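Local coordinates for biliverdin reductase (Synechocystis sp., PDB 5B3T), which probably reduces the tetrapyrrole biliverdin with NADPH as a Rossmann-fold oxidoreductase of the Gfo/Idh/MocA family, at residues 196-201 with 227-232; 223-228 with 235-240; 35-40 with 294-299. All blocks are in the same frame, centred on the assembly; numbering follows the deposited sequence.

Interaction 1: 196-201 with 227-232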
loop_
_atom_site.group_PDB
_atom_site.type_symbol
_atom_site.label_atom_id
_atom_site.label_comp_id
_atom_site.label_asym_id
_atom_site.label_seq_id
_atom_site.Cartn_x
_atom_site.Cartn_y
_atom_site.Cartn_z
ATOM N N PHE A 196 17.937 6.436 5.521
ATOM C CA PHE A 196 18.563 6.520 4.208
ATOM C C PHE A 196 18.631 7.940 3.668
ATOM O O PHE A 196 19.348 8.183 2.689
ATOM C CB PHE A 196 17.805 5.645 3.203
ATOM C CG PHE A 196 17.777 4.183 3.565
ATOM C CD1 PHE A 196 18.678 3.661 4.480
ATOM C CD2 PHE A 196 16.848 3.331 2.990
ATOM C CE1 PHE A 196 18.656 2.322 4.815
ATOM C CE2 PHE A 196 16.823 1.986 3.318
ATOM C CZ PHE A 196 17.729 1.481 4.234
ATOM N N GLY A 197 17.916 8.880 4.280
ATOM C CA GLY A 197 17.739 10.185 3.683
ATOM C C GLY A 197 16.724 10.109 2.560
ATOM O O GLY A 197 16.032 9.105 2.372
ATOM N N THR A 198 16.640 11.190 1.794
ATOM C CA THR A 198 15.705 11.231 0.684
ATOM C C THR A 198 16.368 10.714 -0.592
ATOM O O THR A 198 17.593 10.629 -0.699
ATOM C CB THR A 198 15.172 12.653 0.480
ATOM O OG1 THR A 198 16.272 13.551 0.304
ATOM C CG2 THR A 198 14.350 13.100 1.684
ATOM N N VAL A 199 15.533 10.342 -1.561
ATOM C CA VAL A 199 16.029 9.960 -2.878
ATOM C C VAL A 199 16.648 11.181 -3.546
ATOM O O VAL A 199 16.034 12.252 -3.598
ATOM C CB VAL A 199 14.893 9.379 -3.733
ATOM C CG1 VAL A 199 15.374 9.149 -5.148
ATOM C CG2 VAL A 199 14.361 8.082 -3.131
ATOM N N GLN A 200 17.853 11.020 -4.087
ATOM C CA GLN A 200 18.542 12.124 -4.755
ATOM C C GLN A 200 18.656 11.978 -6.278
ATOM O O GLN A 200 18.736 12.975 -6.995
ATOM C CB GLN A 200 19.933 12.326 -4.147
ATOM C CG GLN A 200 20.560 13.674 -4.467
ATOM C CD GLN A 200 19.861 14.822 -3.765
ATOM O OE1 GLN A 200 20.464 15.531 -2.959
ATOM N NE2 GLN A 200 18.583 15.012 -4.068
ATOM N N GLN A 201 18.649 10.769 -6.781
ATOM C CA GLN A 201 18.772 10.526 -8.206
ATOM C C GLN A 201 17.943 9.302 -8.573
ATOM O O GLN A 201 17.853 8.414 -7.808
ATOM C CB GLN A 201 20.246 10.333 -8.585
ATOM C CG GLN A 201 20.509 10.234 -10.067
ATOM C CD GLN A 201 21.893 10.687 -10.463
ATOM O OE1 GLN A 201 22.310 11.756 -10.116
ATOM N NE2 GLN A 201 22.618 9.849 -11.159
ATOM N N GLN A 227 19.375 6.489 -6.132
ATOM C CA GLN A 227 20.494 6.928 -5.311
ATOM C C GLN A 227 19.958 7.820 -4.204
ATOM O O GLN A 227 19.301 8.832 -4.478
ATOM C CB GLN A 227 21.550 7.651 -6.148
ATOM C CG GLN A 227 22.169 6.760 -7.208
ATOM C CD GLN A 227 23.288 7.435 -7.969
ATOM O OE1 GLN A 227 23.357 7.351 -9.194
ATOM N NE2 GLN A 227 24.175 8.105 -7.246
ATOM N N PHE A 228 20.223 7.436 -2.963
ATOM C CA PHE A 228 19.782 8.183 -1.797
ATOM C C PHE A 228 20.864 9.152 -1.347
ATOM O O PHE A 228 22.027 9.062 -1.748
ATOM C CB PHE A 228 19.419 7.245 -0.647
ATOM C CG PHE A 228 18.172 6.450 -0.885
ATOM C CD1 PHE A 228 18.171 5.399 -1.788
ATOM C CD2 PHE A 228 17.005 6.742 -0.199
ATOM C CE1 PHE A 228 17.028 4.657 -2.010
ATOM C CE2 PHE A 228 15.854 6.001 -0.416
ATOM C CZ PHE A 228 15.868 4.956 -1.324
ATOM N N ASN A 229 20.460 10.083 -0.485
ATOM C CA ASN A 229 21.352 11.172 -0.117
ATOM C C ASN A 229 22.481 10.711 0.783
ATOM O O ASN A 229 23.589 11.254 0.710
ATOM C CB ASN A 229 20.563 12.285 0.557
ATOM C CG ASN A 229 20.122 13.324 -0.420
ATOM O OD1 ASN A 229 20.938 13.818 -1.187
ATOM N ND2 ASN A 229 18.834 13.652 -0.420
ATOM N N ASN A 230 22.225 9.729 1.638
ATOM C CA ASN A 230 23.254 9.202 2.516
ATOM C C ASN A 230 24.060 8.083 1.862
ATOM O O ASN A 230 24.776 7.357 2.561
ATOM C CB ASN A 230 22.624 8.737 3.829
ATOM C CG ASN A 230 21.821 9.834 4.501
ATOM O OD1 ASN A 230 21.896 11.001 4.112
ATOM N ND2 ASN A 230 21.045 9.465 5.511
ATOM N N GLY A 231 23.958 7.933 0.539
ATOM C CA GLY A 231 24.844 7.087 -0.236
ATOM C C GLY A 231 24.224 5.809 -0.763
ATOM O O GLY A 231 24.828 5.162 -1.631
ATOM N N LEU A 232 23.047 5.423 -0.274
ATOM C CA LEU A 232 22.475 4.133 -0.642
ATOM C C LEU A 232 22.135 4.081 -2.126
ATOM O O LEU A 232 21.519 5.002 -2.670
ATOM C CB LEU A 232 21.222 3.853 0.185
ATOM C CG LEU A 232 20.405 2.626 -0.238
ATOM C CD1 LEU A 232 21.214 1.344 -0.099
ATOM C CD2 LEU A 232 19.120 2.538 0.562
HETATM O O HOH W 1 21.473 6.387 2.030
#

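Interaction 2: 223-228 with 235-240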
loop_
_atom_site.group_PDB
_atom_site.type_symbol
_atom_site.label_atom_id
_atom_site.label_comp_id
_atom_site.label_asym_id
_atom_site.label_seq_id
_atom_site.Cartn_x
_atom_site.Cartn_y
_atom_site.Cartn_z
ATOM N N THR A 223 11.686 -1.210 -13.838
ATOM C CA THR A 223 12.927 -1.184 -13.080
ATOM C C THR A 223 13.236 0.251 -12.690
ATOM O O THR A 223 13.159 1.152 -13.529
ATOM C CB THR A 223 14.086 -1.767 -13.895
ATOM O OG1 THR A 223 14.185 -1.073 -15.144
ATOM C CG2 THR A 223 13.857 -3.243 -14.168
ATOM N N ALA A 224 13.582 0.461 -11.423
ATOM C CA ALA A 224 13.976 1.772 -10.927
ATOM C C ALA A 224 15.277 1.634 -10.156
ATOM O O ALA A 224 15.390 0.779 -9.271
ATOM C CB ALA A 224 12.889 2.387 -10.039
ATOM N N TYR A 225 16.256 2.467 -10.496
ATOM C CA TYR A 225 17.556 2.469 -9.839
ATOM C C TYR A 225 17.728 3.806 -9.133
ATOM O O TYR A 225 17.758 4.858 -9.783
ATOM C CB TYR A 225 18.671 2.204 -10.853
ATOM C CG TYR A 225 18.434 0.925 -11.626
ATOM C CD1 TYR A 225 18.558 -0.314 -11.009
ATOM C CD2 TYR A 225 18.059 0.954 -12.962
ATOM C CE1 TYR A 225 18.328 -1.488 -11.705
ATOM C CE2 TYR A 225 17.829 -0.215 -13.668
ATOM C CZ TYR A 225 17.966 -1.433 -13.034
ATOM O OH TYR A 225 17.739 -2.599 -13.728
ATOM N N LEU A 226 17.821 3.761 -7.807
ATOM C CA LEU A 226 17.717 4.942 -6.964
ATOM C C LEU A 226 19.036 5.210 -6.255
ATOM O O LEU A 226 19.721 4.280 -5.818
ATOM C CB LEU A 226 16.614 4.775 -5.916
ATOM C CG LEU A 226 15.224 4.336 -6.378
ATOM C CD1 LEU A 226 14.309 4.159 -5.178
ATOM C CD2 LEU A 226 14.631 5.335 -7.354
ATOM N N GLN A 227 19.375 6.489 -6.132
ATOM C CA GLN A 227 20.494 6.928 -5.311
ATOM C C GLN A 227 19.958 7.820 -4.204
ATOM O O GLN A 227 19.301 8.832 -4.478
ATOM C CB GLN A 227 21.550 7.651 -6.148
ATOM C CG GLN A 227 22.169 6.760 -7.208
ATOM C CD GLN A 227 23.288 7.435 -7.969
ATOM O OE1 GLN A 227 23.357 7.351 -9.194
ATOM N NE2 GLN A 227 24.175 8.105 -7.246
ATOM N N PHE A 228 20.223 7.436 -2.963
ATOM C CA PHE A 228 19.782 8.183 -1.797
ATOM C C PHE A 228 20.864 9.152 -1.347
ATOM O O PHE A 228 22.027 9.062 -1.748
ATOM C CB PHE A 228 19.419 7.245 -0.647
ATOM C CG PHE A 228 18.172 6.450 -0.885
ATOM C CD1 PHE A 228 18.171 5.399 -1.788
ATOM C CD2 PHE A 228 17.005 6.742 -0.199
ATOM C CE1 PHE A 228 17.028 4.657 -2.010
ATOM C CE2 PHE A 228 15.854 6.001 -0.416
ATOM C CZ PHE A 228 15.868 4.956 -1.324
ATOM N N GLU A 235 18.014 -0.893 -5.954
ATOM C CA GLU A 235 17.379 -1.401 -7.159
ATOM C C GLU A 235 15.976 -1.862 -6.794
ATOM O O GLU A 235 15.800 -2.603 -5.821
ATOM C CB GLU A 235 18.189 -2.553 -7.760
ATOM C CG GLU A 235 19.650 -2.213 -8.013
ATOM C CD GLU A 235 20.485 -3.439 -8.326
ATOM O OE1 GLU A 235 19.999 -4.564 -8.091
ATOM O OE2 GLU A 235 21.631 -3.279 -8.793
ATOM N N VAL A 236 14.982 -1.406 -7.552
ATOM C CA VAL A 236 13.582 -1.724 -7.293
ATOM C C VAL A 236 12.988 -2.296 -8.573
ATOM O O VAL A 236 12.898 -1.594 -9.586
ATOM C CB VAL A 236 12.786 -0.495 -6.824
ATOM C CG1 VAL A 236 11.352 -0.878 -6.509
ATOM C CG2 VAL A 236 13.449 0.136 -5.608
ATOM N N ILE A 237 12.581 -3.563 -8.524
ATOM C CA ILE A 237 12.185 -4.324 -9.704
ATOM C C ILE A 237 10.759 -4.824 -9.510
ATOM O O ILE A 237 10.435 -5.396 -8.462
ATOM C CB ILE A 237 13.138 -5.507 -9.958
ATOM C CG1 ILE A 237 14.597 -5.072 -9.802
ATOM C CG2 ILE A 237 12.899 -6.102 -11.338
ATOM C CD1 ILE A 237 15.045 -4.029 -10.805
ATOM N N TYR A 238 9.916 -4.621 -10.520
ATOM C CA TYR A 238 8.546 -5.124 -10.499
ATOM C C TYR A 238 8.233 -5.744 -11.849
ATOM O O TYR A 238 8.200 -5.041 -12.865
ATOM C CB TYR A 238 7.537 -4.015 -10.176
ATOM C CG TYR A 238 6.104 -4.504 -10.074
ATOM C CD1 TYR A 238 5.282 -4.560 -11.194
ATOM C CD2 TYR A 238 5.577 -4.910 -8.855
ATOM C CE1 TYR A 238 3.975 -5.008 -11.102
ATOM C CE2 TYR A 238 4.273 -5.357 -8.753
ATOM C CZ TYR A 238 3.477 -5.404 -9.879
ATOM O OH TYR A 238 2.178 -5.849 -9.782
ATOM N N GLY A 239 7.993 -7.051 -11.856
ATOM C CA GLY A 239 7.605 -7.741 -13.070
ATOM C C GLY A 239 6.501 -8.750 -12.834
ATOM O O GLY A 239 6.473 -9.416 -11.796
ATOM N N LYS A 240 5.575 -8.865 -13.783
ATOM C CA LYS A 240 4.537 -9.881 -13.709
ATOM C C LYS A 240 4.010 -10.135 -15.111
ATOM O O LYS A 240 4.122 -9.285 -15.998
ATOM C CB LYS A 240 3.396 -9.475 -12.767
ATOM C CG LYS A 240 2.511 -8.347 -13.277
ATOM C CD LYS A 240 1.408 -8.037 -12.273
ATOM C CE LYS A 240 0.632 -6.792 -12.660
ATOM N NZ LYS A 240 -0.276 -6.356 -11.563
#

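Interaction 3: 35-40 with 294-299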
loop_
_atom_site.group_PDB
_atom_site.type_symbol
_atom_site.label_atom_id
_atom_site.label_comp_id
_atom_site.label_asym_id
_atom_site.label_seq_id
_atom_site.Cartn_x
_atom_site.Cartn_y
_atom_site.Cartn_z
ATOM N N ASP A 35 -14.268 -5.078 17.534
ATOM C CA ASP A 35 -14.138 -3.972 18.473
ATOM C C ASP A 35 -15.513 -3.394 18.781
ATOM O O ASP A 35 -16.310 -3.145 17.870
ATOM C CB ASP A 35 -13.222 -2.890 17.908
ATOM C CG ASP A 35 -12.624 -2.008 18.989
ATOM O OD1 ASP A 35 -13.376 -1.224 19.610
ATOM O OD2 ASP A 35 -11.399 -2.094 19.218
ATOM N N ARG A 36 -15.790 -3.177 20.064
ATOM C CA ARG A 36 -17.093 -2.655 20.454
ATOM C C ARG A 36 -17.251 -1.173 20.151
ATOM O O ARG A 36 -18.377 -0.665 20.187
ATOM C CB ARG A 36 -17.334 -2.879 21.943
ATOM C CG ARG A 36 -16.681 -1.833 22.816
ATOM C CD ARG A 36 -17.112 -2.022 24.247
ATOM N NE ARG A 36 -17.592 -0.790 24.864
ATOM C CZ ARG A 36 -16.805 0.202 25.266
ATOM N NH1 ARG A 36 -15.489 0.113 25.114
ATOM N NH2 ARG A 36 -17.331 1.284 25.826
ATOM N N ARG A 37 -16.155 -0.466 19.872
ATOM C CA ARG A 37 -16.240 0.950 19.547
ATOM C C ARG A 37 -16.693 1.205 18.116
ATOM O O ARG A 37 -16.899 2.367 17.749
ATOM C CB ARG A 37 -14.885 1.624 19.780
ATOM C CG ARG A 37 -14.410 1.610 21.227
ATOM C CD ARG A 37 -12.948 2.030 21.332
ATOM N NE ARG A 37 -12.047 1.014 20.790
ATOM C CZ ARG A 37 -10.738 1.180 20.634
ATOM N NH1 ARG A 37 -10.165 2.327 20.974
ATOM N NH2 ARG A 37 -9.999 0.197 20.135
ATOM N N SER A 38 -16.858 0.163 17.304
ATOM C CA SER A 38 -17.145 0.342 15.888
ATOM C C SER A 38 -18.188 -0.668 15.432
ATOM O O SER A 38 -18.455 -1.673 16.099
ATOM C CB SER A 38 -15.873 0.219 15.039
ATOM O OG SER A 38 -15.171 -0.974 15.340
ATOM N N GLN A 39 -18.768 -0.384 14.267
ATOM C CA GLN A 39 -19.829 -1.196 13.682
ATOM C C GLN A 39 -19.691 -1.151 12.167
ATOM O O GLN A 39 -19.669 -0.065 11.580
ATOM C CB GLN A 39 -21.207 -0.683 14.112
ATOM C CG GLN A 39 -22.382 -1.440 13.520
ATOM C CD GLN A 39 -22.555 -2.819 14.124
ATOM O OE1 GLN A 39 -22.261 -3.036 15.299
ATOM N NE2 GLN A 39 -23.044 -3.759 13.322
ATOM N N LEU A 40 -19.598 -2.320 11.539
ATOM C CA LEU A 40 -19.537 -2.407 10.086
ATOM C C LEU A 40 -20.953 -2.324 9.523
ATOM O O LEU A 40 -21.802 -3.165 9.837
ATOM C CB LEU A 40 -18.848 -3.704 9.662
ATOM C CG LEU A 40 -18.795 -4.073 8.178
ATOM C CD1 LEU A 40 -18.154 -2.966 7.360
ATOM C CD2 LEU A 40 -18.046 -5.387 7.983
ATOM N N VAL A 294 -6.722 3.994 15.123
ATOM C CA VAL A 294 -7.697 4.859 14.464
ATOM C C VAL A 294 -8.934 5.021 15.335
ATOM O O VAL A 294 -9.445 6.132 15.519
ATOM C CB VAL A 294 -8.050 4.300 13.072
ATOM C CG1 VAL A 294 -9.307 4.956 12.532
ATOM C CG2 VAL A 294 -6.886 4.501 12.108
ATOM N N LEU A 295 -9.435 3.916 15.885
ATOM C CA LEU A 295 -10.566 3.994 16.800
ATOM C C LEU A 295 -10.237 4.866 18.004
ATOM O O LEU A 295 -11.071 5.660 18.454
ATOM C CB LEU A 295 -10.971 2.585 17.240
ATOM C CG LEU A 295 -11.625 1.783 16.111
ATOM C CD1 LEU A 295 -11.930 0.360 16.536
ATOM C CD2 LEU A 295 -12.891 2.486 15.642
ATOM N N ASP A 296 -9.016 4.742 18.528
ATOM C CA ASP A 296 -8.580 5.593 19.630
ATOM C C ASP A 296 -8.693 7.064 19.259
ATOM O O ASP A 296 -9.273 7.864 20.002
ATOM C CB ASP A 296 -7.139 5.250 20.026
ATOM C CG ASP A 296 -7.050 4.487 21.343
ATOM O OD1 ASP A 296 -7.443 3.296 21.393
ATOM O OD2 ASP A 296 -6.549 5.072 22.333
ATOM N N TYR A 297 -8.155 7.437 18.100
ATOM C CA TYR A 297 -8.199 8.833 17.675
ATOM C C TYR A 297 -9.633 9.330 17.556
ATOM O O TYR A 297 -9.962 10.428 18.018
ATOM C CB TYR A 297 -7.459 9.024 16.345
ATOM C CG TYR A 297 -7.647 10.409 15.791
ATOM C CD1 TYR A 297 -6.989 11.491 16.361
ATOM C CD2 TYR A 297 -8.503 10.641 14.719
ATOM C CE1 TYR A 297 -7.165 12.762 15.868
ATOM C CE2 TYR A 297 -8.682 11.909 14.224
ATOM C CZ TYR A 297 -8.011 12.964 14.802
ATOM O OH TYR A 297 -8.186 14.230 14.310
ATOM N N LEU A 298 -10.506 8.532 16.941
ATOM C CA LEU A 298 -11.868 8.993 16.681
ATOM C C LEU A 298 -12.700 9.109 17.953
ATOM O O LEU A 298 -13.606 9.949 18.020
ATOM C CB LEU A 298 -12.555 8.063 15.676
ATOM C CG LEU A 298 -11.910 8.010 14.293
ATOM C CD1 LEU A 298 -12.592 6.982 13.402
ATOM C CD2 LEU A 298 -11.930 9.385 13.642
ATOM N N THR A 299 -12.417 8.295 18.964
ATOM C CA THR A 299 -13.231 8.275 20.173
ATOM C C THR A 299 -12.651 9.094 21.320
ATOM O O THR A 299 -13.417 9.603 22.148
ATOM C CB THR A 299 -13.454 6.834 20.657
ATOM O OG1 THR A 299 -12.192 6.201 20.885
ATOM C CG2 THR A 299 -14.239 6.045 19.619
HETATM O O HOH W 2 -11.038 4.614 22.752
#

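Interaction 1: 196-201 with 227-232
A classic beta bulge starts the pairing of edge strand 199-210 with strand 217-228 in the mixed sheet of the C-terminal domain. Gln200 and Gln201 both face Gln227, whose carbonyl O takes two backbone donors, Gln200 N at 2.7 Å and Gln201 N at 3.1 Å, the latter on a lone pair. Gln227 N returns an almost straight bond to Gln201 O. Beyond the bulge Val199 pairs with Phe228 without hydrogen bonds between them, and the type I turn from Phe228 to Gly231 continues the contact: Asn229 N reaches Thr198 O at 2.9 Å, nearly along the C=O axis.

Next to the turn two buried rings meet. The edge of Phe196 faces the Phe228 ring in a T-shaped pair, centroids 5.8 Å apart and planes at 76°. Leu232, with CG anti to its backbone N, lays CD2 over the Phe196 face, 3.6 Å from the ring centroid, while Val199 CG2 covers one face of Phe228 as a second CH-pi contact. A water accepts from Leu232 N and donates to Phe196 O at 2.9 Å, and Asn230 ND2 binds Leu195 O at the end of the helix. Gly197 leaves that helix with positive phi, which glycine adopts readily. Backbone bonds thus set the register of the bulged strands, while the buried rings and the methyl groups against them are joined by dispersion and CH-pi attraction.

Interaction 2: 223-228 with 235-240
Tyr225 turns the CD1 edge of its ring toward the aliphatic part of Glu235, with Glu235 CG lying near the ring plane at 3.7 Å from Tyr225 CD1. Paired across the strands, the two leave the same face of the sheet and their chains cross obliquely, with the carboxylate plane 83° from that of the ring. The acid itself is held elsewhere, by Arg157 in a salt bridge and by Tyr155 in a hydrogen bond. On the same face of the sheet Thr223 and Ile237 run side by side, and Thr223 CG2 meets Ile237 CD1 at 3.7 Å; Thr223 OG1 bonds to Gln205 of the next strand.

Between these two non-hydrogen-bonded pairs of the antiparallel hairpin sits the hydrogen-bonded pair Ala224 and Val236. Ala224 N donates to Val236 O at 2.8 Å, in the carbonyl plane, and Val236 N donates to Ala224 O at 2.8 Å, nearly along the C=O axis. Ala224, Val236 and Leu226 make an apolar patch, with Leu182 against the first two and Ile189 of helix 183-189 against the last two. The two short reciprocal bonds therefore fix the register, while the other face mixes methyl contacts with a carboxylate whose charge is probably balanced by Arg157.

Interaction 3: 35-40 with 294-299
Asp35 OD1 is gripped by two donors, both from Arg37. The backbone N of Arg37 meets its anti lone pair at 2.9 Å, closing an Asx turn, and Arg37 NE comes to its syn lone pair, also at 2.9 Å. The side-on grip is completed by Arg37 NH2, 2.8 Å from Asp35 OD2, which it meets from above the carboxylate plane. Two nitrogens on two oxygens hold the guanidinium against rotation, and a bend at chi3 (-70°) brings it there.

Its remaining NH1 points across to helix 283-300, where it forms a salt bridge with Asp296 OD1 at 2.9 Å. Here the two flat groups stand almost perpendicular, 89° apart, and the nitrogen comes from above the carboxylate plane; Asp296 OD2 is bound by Lys302. A water accepts from Arg37 NH1 and donates to Thr299 OG1, which in turn donates to Leu295 O at 2.7 Å.

This salt-bridge network packs on Leu295. Its CB lies over the centre of one guanidinium face, 3.7 Å from Arg37 CZ, while Leu295 CD1 reaches tip to tip toward Asp35 CG at 3.5 Å. The shared guanidinium probably favours the ionised form of both carboxylates. The contact fastens the type I turn between helix 23-34 and edge strand 38-44, a helix-to-strand connection of the Rossmann fold, to a helix from the C-terminal part of the chain.

Overall arrangement
Interactions 1 and 2 are successive pairings in one mixed sheet: both use strand 217-228, share Gln227 and Phe228, and touch where Gln201 O meets Leu226 CB at 4.3 Å. The first bulges at the sheet's outermost strand and ends among exposed turn residues beside a buried pair of rings; the second, further into the sheet, is regular and has none of its touching residues exposed. Interaction 3 stands apart, its centre about 38 Å from that of interaction 2 and on the opposite side of the chain's centre. It joins parts of the chain more than 250 residues apart, through side-chain charges instead of a backbone ladder, on a partly buried margin of the Rossmann sheet.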